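PrgA (Enterococcus faecalis, PDB 6Z9K) provides surface exclusion against unwanted conjugation, extending far outside the cell as a cell-wall-anchored protein that carries this metal-binding CAP domain. Local coordinates at residues G12-N17 / K47-S52. Residues are numbered along the deposited sequence; the frame is centred on the assembly and turned at random.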
ATOM      1  N   GLY A  12      16.574 -11.350   2.260  1.00 34.18           N
ATOM      2  CA  GLY A  12      15.102 -11.358   2.376  1.00 32.46           C
ATOM      3  C   GLY A  12      14.523  -9.974   2.641  1.00 28.65           C
ATOM      4  O   GLY A  12      13.290  -9.838   2.648  1.00 28.26           O
ATOM      5  N   HIS A  13      15.361  -8.957   2.837  1.00 24.91           N
ATOM      6  CA  HIS A  13      14.899  -7.599   3.224  1.00 23.70           C
ATOM      7  C   HIS A  13      14.112  -7.053   2.048  1.00 22.37           C
ATOM      8  O   HIS A  13      14.665  -6.986   0.941  1.00 21.72           O
ATOM      9  CB  HIS A  13      16.052  -6.655   3.596  1.00 23.07           C
ATOM     10  CG  HIS A  13      15.622  -5.386   4.256  1.00 22.88           C
ATOM     11  ND1 HIS A  13      14.912  -4.425   3.587  1.00 23.05           N
ATOM     12  CD2 HIS A  13      15.809  -4.893   5.509  1.00 23.37           C
ATOM     13  CE1 HIS A  13      14.678  -3.397   4.407  1.00 23.71           C
ATOM     14  NE2 HIS A  13      15.233  -3.663   5.585  1.00 22.93           N
ATOM     15  N   LYS A  14      12.872  -6.630   2.290  1.00 21.66           N
ATOM     16  CA  LYS A  14      11.926  -6.292   1.189  1.00 21.88           C
ATOM     17  C   LYS A  14      11.872  -4.788   0.928  1.00 20.49           C
ATOM     18  O   LYS A  14      11.064  -4.373   0.131  1.00 20.45           O
ATOM     19  CB  LYS A  14      10.561  -6.885   1.529  1.00 22.10           C
ATOM     20  CG  LYS A  14      10.513  -8.382   1.261  1.00 23.25           C
ATOM     21  CD  LYS A  14       9.434  -9.078   1.961  1.00 24.58           C
ATOM     22  CE  LYS A  14       9.545 -10.594   1.938  1.00 25.12           C
ATOM     23  NZ  LYS A  14      10.816 -11.086   2.520  1.00 26.16           N
ATOM     24  N   GLY A  15      12.778  -4.017   1.518  1.00 20.26           N
ATOM     25  CA  GLY A  15      12.827  -2.565   1.305  1.00 19.71           C
ATOM     26  C   GLY A  15      12.910  -2.238  -0.175  1.00 19.74           C
ATOM     27  O   GLY A  15      13.596  -2.951  -0.953  1.00 19.77           O
ATOM     28  N   ILE A  16      12.233  -1.180  -0.562  1.00 18.87           N
ATOM     29  CA  ILE A  16      12.245  -0.708  -1.957  1.00 19.34           C
ATOM     30  C   ILE A  16      13.550   0.025  -2.212  1.00 19.63           C
ATOM     31  O   ILE A  16      13.931   0.931  -1.423  1.00 20.86           O
ATOM     32  CB  ILE A  16      10.988   0.125  -2.256  1.00 20.15           C
ATOM     33  CG1 ILE A  16       9.754  -0.767  -2.074  1.00 22.11           C
ATOM     34  CG2 ILE A  16      11.052   0.694  -3.662  1.00 20.49           C
ATOM     35  CD1 ILE A  16       8.516   0.022  -1.924  1.00 24.56           C
ATOM     36  N   ASN A  17      14.191  -0.308  -3.297  1.00 18.27           N
ATOM     37  CA  ASN A  17      15.510   0.311  -3.609  1.00 19.55           C
ATOM     38  C   ASN A  17      15.289   1.611  -4.376  1.00 19.37           C
ATOM     39  O   ASN A  17      14.666   1.571  -5.455  1.00 20.24           O
ATOM     40  CB  ASN A  17      16.348  -0.654  -4.425  1.00 19.77           C
ATOM     41  CG  ASN A  17      16.591  -1.947  -3.680  1.00 21.30           C
ATOM     42  OD1 ASN A  17      17.088  -1.898  -2.552  1.00 22.00           O
ATOM     43  ND2 ASN A  17      16.196  -3.072  -4.271  1.00 21.62           N
ATOM     44  N   LYS A  47      13.028  -5.610  -9.412  1.00 21.90           N
ATOM     45  CA  LYS A  47      12.238  -6.628 -10.156  1.00 23.86           C
ATOM     46  C   LYS A  47      12.113  -7.928  -9.358  1.00 23.78           C
ATOM     47  O   LYS A  47      11.119  -8.635  -9.609  1.00 23.52           O
ATOM     48  CB  LYS A  47      12.825  -6.843 -11.551  1.00 26.44           C
ATOM     49  CG  LYS A  47      14.129  -7.600 -11.599  1.00 29.11           C
ATOM     50  CD  LYS A  47      14.658  -7.845 -12.991  1.00 32.68           C
ATOM     51  CE  LYS A  47      15.716  -8.934 -13.028  1.00 36.24           C
ATOM     52  NZ  LYS A  47      16.391  -8.918 -14.350  1.00 39.19           N
ATOM     53  N   ASN A  48      13.070  -8.242  -8.488  1.00 23.80           N
ATOM     54  CA  ASN A  48      13.166  -9.535  -7.767  1.00 25.47           C
ATOM     55  C   ASN A  48      12.520  -9.336  -6.409  1.00 24.47           C
ATOM     56  O   ASN A  48      12.888  -8.414  -5.732  1.00 27.09           O
ATOM     57  CB  ASN A  48      14.599 -10.036  -7.636  1.00 27.27           C
ATOM     58  CG  ASN A  48      15.208 -10.288  -9.003  1.00 30.21           C
ATOM     59  OD1 ASN A  48      16.091  -9.559  -9.449  1.00 35.50           O
ATOM     60  ND2 ASN A  48      14.640 -11.232  -9.730  1.00 33.42           N
ATOM     61  N   PHE A  49      11.518 -10.127  -6.070  1.00 24.25           N
ATOM     62  CA  PHE A  49      10.957 -10.165  -4.695  1.00 23.49           C
ATOM     63  C   PHE A  49      11.959 -10.811  -3.751  1.00 23.91           C
ATOM     64  O   PHE A  49      12.261 -12.014  -3.873  1.00 26.95           O
ATOM     65  CB  PHE A  49       9.644 -10.925  -4.677  1.00 22.96           C
ATOM     66  CG  PHE A  49       8.936 -10.845  -3.354  1.00 23.48           C
ATOM     67  CD1 PHE A  49       8.571  -9.630  -2.815  1.00 22.06           C
ATOM     68  CD2 PHE A  49       8.592 -11.996  -2.676  1.00 24.34           C
ATOM     69  CE1 PHE A  49       7.915  -9.553  -1.595  1.00 22.29           C
ATOM     70  CE2 PHE A  49       7.921 -11.918  -1.470  1.00 24.78           C
ATOM     71  CZ  PHE A  49       7.599 -10.699  -0.930  1.00 23.11           C
ATOM     72  N   PRO A  50      12.504 -10.055  -2.778  1.00 23.18           N
ATOM     73  CA  PRO A  50      13.501 -10.592  -1.864  1.00 25.47           C
ATOM     74  C   PRO A  50      12.864 -11.664  -0.977  1.00 27.51           C
ATOM     75  O   PRO A  50      11.847 -11.385  -0.369  1.00 27.02           O
ATOM     76  CB  PRO A  50      13.958  -9.380  -1.063  1.00 24.83           C
ATOM     77  CG  PRO A  50      13.554  -8.240  -1.905  1.00 24.39           C
ATOM     78  CD  PRO A  50      12.238  -8.641  -2.519  1.00 23.33           C
ATOM     79  N   THR A  51      13.479 -12.838  -0.931  1.00 31.48           N
ATOM     80  CA  THR A  51      12.904 -14.049  -0.275  1.00 35.97           C
ATOM     81  C   THR A  51      13.875 -14.625   0.771  1.00 38.55           C
ATOM     82  O   THR A  51      15.078 -14.756   0.468  1.00 40.73           O
ATOM     83  CB  THR A  51      12.502 -15.056  -1.362  1.00 37.53           C
ATOM     84  OG1 THR A  51      13.669 -15.390  -2.117  1.00 44.66           O
ATOM     85  CG2 THR A  51      11.424 -14.525  -2.282  1.00 37.35           C
ATOM     86  N   SER A  52      13.383 -14.910   1.977  1.00 40.86           N
ATOM     87  CA  SER A  52      14.119 -15.644   3.042  1.00 43.04           C
ATOM     88  C   SER A  52      13.504 -17.036   3.177  1.00 45.67           C
ATOM     89  O   SER A  52      12.537 -17.320   2.441  1.00 41.81           O
ATOM     90  CB  SER A  52      14.061 -14.883   4.335  1.00 42.48           C
ATOM     91  OG  SER A  52      12.764 -14.962   4.901  1.00 43.06           O
TER
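Two irregular loops at the surface of the CAP domain, 12-17 (ahead of helix 26-29) and 47-52 (between helices 32-45 and 53-57), are joined through Lys14, whose ammonium group meets two backbone carbonyls and one carboxylate oxygen beside the start of helix 53-57. Lys14 NZ donates to Pro50 O at 3.1 Å, tilted 35° from that carbonyl's plane, and to Gly12 O of its own loop at 2.8 Å, here within the carbonyl plane. Asp55 adds a salt bridge to NZ and also accepts from the backbone N of Ser52, the N-cap residue, so the lysine ties both loops to the first turn of the helix. The turn at chi4 (58°) bends NZ back toward the two carbonyls, while the methylene chain crosses the outer end of the Phe49 ring obliquely, Lys14 CE lying 3.5 Å from Phe49 CZ. Tyr161 of helix 160-176 meets that ring edge-to-face, and Tyr79 of helix 70-90 touches both Lys14 and Phe49. Pro50 brings CB and CG against the carbonyl oxygen of His13, CB at 3.2 Å from His13 O. The His13 ring points away from Pro50; NE2 bonds to Lys237 O just before helix 239-245, and ND1 accepts from Gly15 N at 3.0 Å.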